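Peptide methionine sulfoxide reductase MsrA (Corynebacterium diphtheriae, PDB 4D7L) reduces the S-epimer of methionine sulfoxide, free or within proteins, back to methionine, and so probably repairs proteins damaged by oxidation. Local coordinates at residues P61-I66 against E118-P123. Sequence-based numbering, arbitrary orientation.
Sequences PGTETI and EVVYDP. With PGE (triethylene glycol), chain K.
The ring of Tyr121 lies across the start of strand 64-69, with Glu64 over one face, its CB 3.4 Å from Tyr121 CZ, while the carbonyl oxygen of Val119 sits in the ring plane at the edge. Ile66 CG2 approaches the ring obliquely at CE1. The ring reaches across to the partner strand because CG of Tyr121 is set between its own backbone N and carbonyl carbon (chi1 63°). The Glu64 carboxylate, turned 85° from the ring plane, brings OE1 to 2.6 Å from Tyr121 OH in a weak hydrogen bond that is not settled, since the hydroxyl has another acceptor within reach. Pro123 CB and CG lie against this carboxylate end, CB 3.8 Å from Glu64 CD.

These neighbours belong to two adjacent antiparallel strands, 64-69 and 114-121, central in the mixed sheet of the MsrA fold. Glu64 with Tyr121 and Ile66 with Val119 are hydrogen-bonded pairs, each doubly linked; Glu64 N donates to Tyr121 O at 2.9 Å. Ile66, Val119 and Tyr121 share one face, where helix 128-137 packs on Ile66 and Tyr121 through Phe128; the CG2 methyl of beta-branched Ile66 meets Val119 CB at 3.9 Å.

On the other face, Thr65 and Val120 form a non-hydrogen-bonded pair, both beta-branched, as suits extended strands; Val120 CG2 lies 3.8 Å from Thr65 OG1. That hydroxyl, beside its backbone N (chi1 -57°), hydrogen-bonds to O1 of a triethylene glycol (2.8 Å), probably from the crystallisation liquor, and to a water that donates to Glu118 OE2. Glu118 OE2 also forms a salt bridge with Arg58 NE, and OE1 a hydrogen bond with Ser90 OG. Val120 CG1 packs against Thr63 CB, whose hydroxyl bonds to Gln60 O.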
loop_
_atom_site.group_PDB
_atom_site.type_symbol
_atom_site.label_atom_id
_atom_site.label_comp_id
_atom_site.label_asym_id
_atom_site.label_seq_id
_atom_site.Cartn_x
_atom_site.Cartn_y
_atom_site.Cartn_z
ATOM N N PRO A 61 2.151 10.014 -19.572
ATOM C CA PRO A 61 1.008 9.743 -20.444
ATOM C C PRO A 61 0.946 8.258 -20.752
ATOM O O PRO A 61 1.995 7.634 -20.839
ATOM C CB PRO A 61 1.332 10.539 -21.712
ATOM C CG PRO A 61 2.238 11.613 -21.252
ATOM C CD PRO A 61 3.068 11.004 -20.162
ATOM N N GLY A 62 -0.245 7.688 -20.829
ATOM C CA GLY A 62 -0.357 6.287 -21.174
ATOM C C GLY A 62 -0.236 5.310 -20.015
ATOM O O GLY A 62 -0.369 4.110 -20.217
ATOM N N THR A 63 0.072 5.796 -18.814
ATOM C CA THR A 63 0.146 4.915 -17.667
ATOM C C THR A 63 -1.193 4.789 -16.906
ATOM O O THR A 63 -2.102 5.604 -17.071
ATOM C CB THR A 63 1.251 5.389 -16.697
ATOM O OG1 THR A 63 0.974 6.721 -16.254
ATOM C CG2 THR A 63 2.600 5.357 -17.392
ATOM N N GLU A 64 -1.294 3.761 -16.066
ATOM C CA GLU A 64 -2.412 3.593 -15.148
ATOM C C GLU A 64 -1.841 3.554 -13.736
ATOM O O GLU A 64 -0.629 3.356 -13.570
ATOM C CB GLU A 64 -3.198 2.323 -15.485
ATOM C CG GLU A 64 -3.919 2.398 -16.859
ATOM C CD GLU A 64 -4.594 1.072 -17.307
ATOM O OE1 GLU A 64 -4.526 0.046 -16.578
ATOM O OE2 GLU A 64 -5.193 1.058 -18.414
ATOM N N THR A 65 -2.702 3.737 -12.732
ATOM C CA THR A 65 -2.286 3.698 -11.332
ATOM C C THR A 65 -3.162 2.738 -10.533
ATOM O O THR A 65 -4.388 2.710 -10.716
ATOM C CB THR A 65 -2.362 5.092 -10.680
ATOM O OG1 THR A 65 -1.557 6.015 -11.420
ATOM C CG2 THR A 65 -1.865 5.031 -9.219
ATOM N N ILE A 66 -2.526 1.933 -9.681
ATOM C CA ILE A 66 -3.243 1.158 -8.668
ATOM C C ILE A 66 -2.576 1.380 -7.305
ATOM O O ILE A 66 -1.358 1.574 -7.215
ATOM C CB ILE A 66 -3.297 -0.352 -9.039
ATOM C CG1 ILE A 66 -4.213 -1.143 -8.088
ATOM C CG2 ILE A 66 -1.873 -0.963 -9.172
ATOM C CD1 ILE A 66 -4.292 -2.655 -8.456
ATOM N N GLU A 118 1.704 3.427 -4.024
ATOM C CA GLU A 118 1.214 3.943 -5.294
ATOM C C GLU A 118 2.008 3.244 -6.398
ATOM O O GLU A 118 3.225 3.361 -6.443
ATOM C CB GLU A 118 1.415 5.454 -5.370
ATOM C CG GLU A 118 1.098 6.051 -6.762
ATOM C CD GLU A 118 1.509 7.508 -6.899
ATOM O OE1 GLU A 118 2.457 7.954 -6.204
ATOM O OE2 GLU A 118 0.885 8.211 -7.721
ATOM N N VAL A 119 1.327 2.485 -7.248
ATOM C CA VAL A 119 1.983 1.756 -8.325
ATOM C C VAL A 119 1.531 2.316 -9.672
ATOM O O VAL A 119 0.371 2.174 -10.064
ATOM C CB VAL A 119 1.662 0.262 -8.258
ATOM C CG1 VAL A 119 2.416 -0.496 -9.354
ATOM C CG2 VAL A 119 2.024 -0.278 -6.896
ATOM N N VAL A 120 2.440 2.977 -10.360
ATOM C CA VAL A 120 2.134 3.499 -11.675
ATOM C C VAL A 120 2.720 2.564 -12.719
ATOM O O VAL A 120 3.910 2.281 -12.686
ATOM C CB VAL A 120 2.703 4.896 -11.863
ATOM C CG1 VAL A 120 2.331 5.435 -13.233
ATOM C CG2 VAL A 120 2.181 5.822 -10.751
ATOM N N TYR A 121 1.904 2.100 -13.663
ATOM C CA TYR A 121 2.391 1.057 -14.566
ATOM C C TYR A 121 1.996 1.299 -16.013
ATOM O O TYR A 121 1.043 2.015 -16.303
ATOM C CB TYR A 121 1.887 -0.323 -14.107
ATOM C CG TYR A 121 0.377 -0.457 -14.148
ATOM C CD1 TYR A 121 -0.409 0.029 -13.105
ATOM C CD2 TYR A 121 -0.262 -1.056 -15.229
ATOM C CE1 TYR A 121 -1.788 -0.083 -13.132
ATOM C CE2 TYR A 121 -1.647 -1.166 -15.270
ATOM C CZ TYR A 121 -2.400 -0.683 -14.217
ATOM O OH TYR A 121 -3.770 -0.783 -14.265
ATOM N N ASP A 122 2.768 0.687 -16.910
ATOM C CA ASP A 122 2.503 0.688 -18.338
ATOM C C ASP A 122 1.626 -0.519 -18.652
ATOM O O ASP A 122 2.101 -1.657 -18.595
ATOM C CB ASP A 122 3.819 0.600 -19.129
ATOM C CG ASP A 122 3.608 0.602 -20.653
ATOM O OD1 ASP A 122 2.462 0.409 -21.134
ATOM O OD2 ASP A 122 4.617 0.759 -21.369
ATOM N N PRO A 123 0.353 -0.278 -18.999
ATOM C CA PRO A 123 -0.588 -1.387 -19.193
ATOM C C PRO A 123 -0.278 -2.221 -20.427
ATOM O O PRO A 123 -0.856 -3.290 -20.583
ATOM C CB PRO A 123 -1.950 -0.680 -19.324
ATOM C CG PRO A 123 -1.625 0.672 -19.782
ATOM C CD PRO A 123 -0.291 1.033 -19.177
HETATM C C1 PGE K . -3.167 7.708 -14.027
HETATM O O1 PGE K . -1.928 7.020 -14.037
HETATM C C2 PGE K . -4.162 6.929 -13.187
HETATM O O2 PGE K . -5.249 7.746 -12.798
HETATM O O HOH W 1 -0.565 8.279 -10.162
#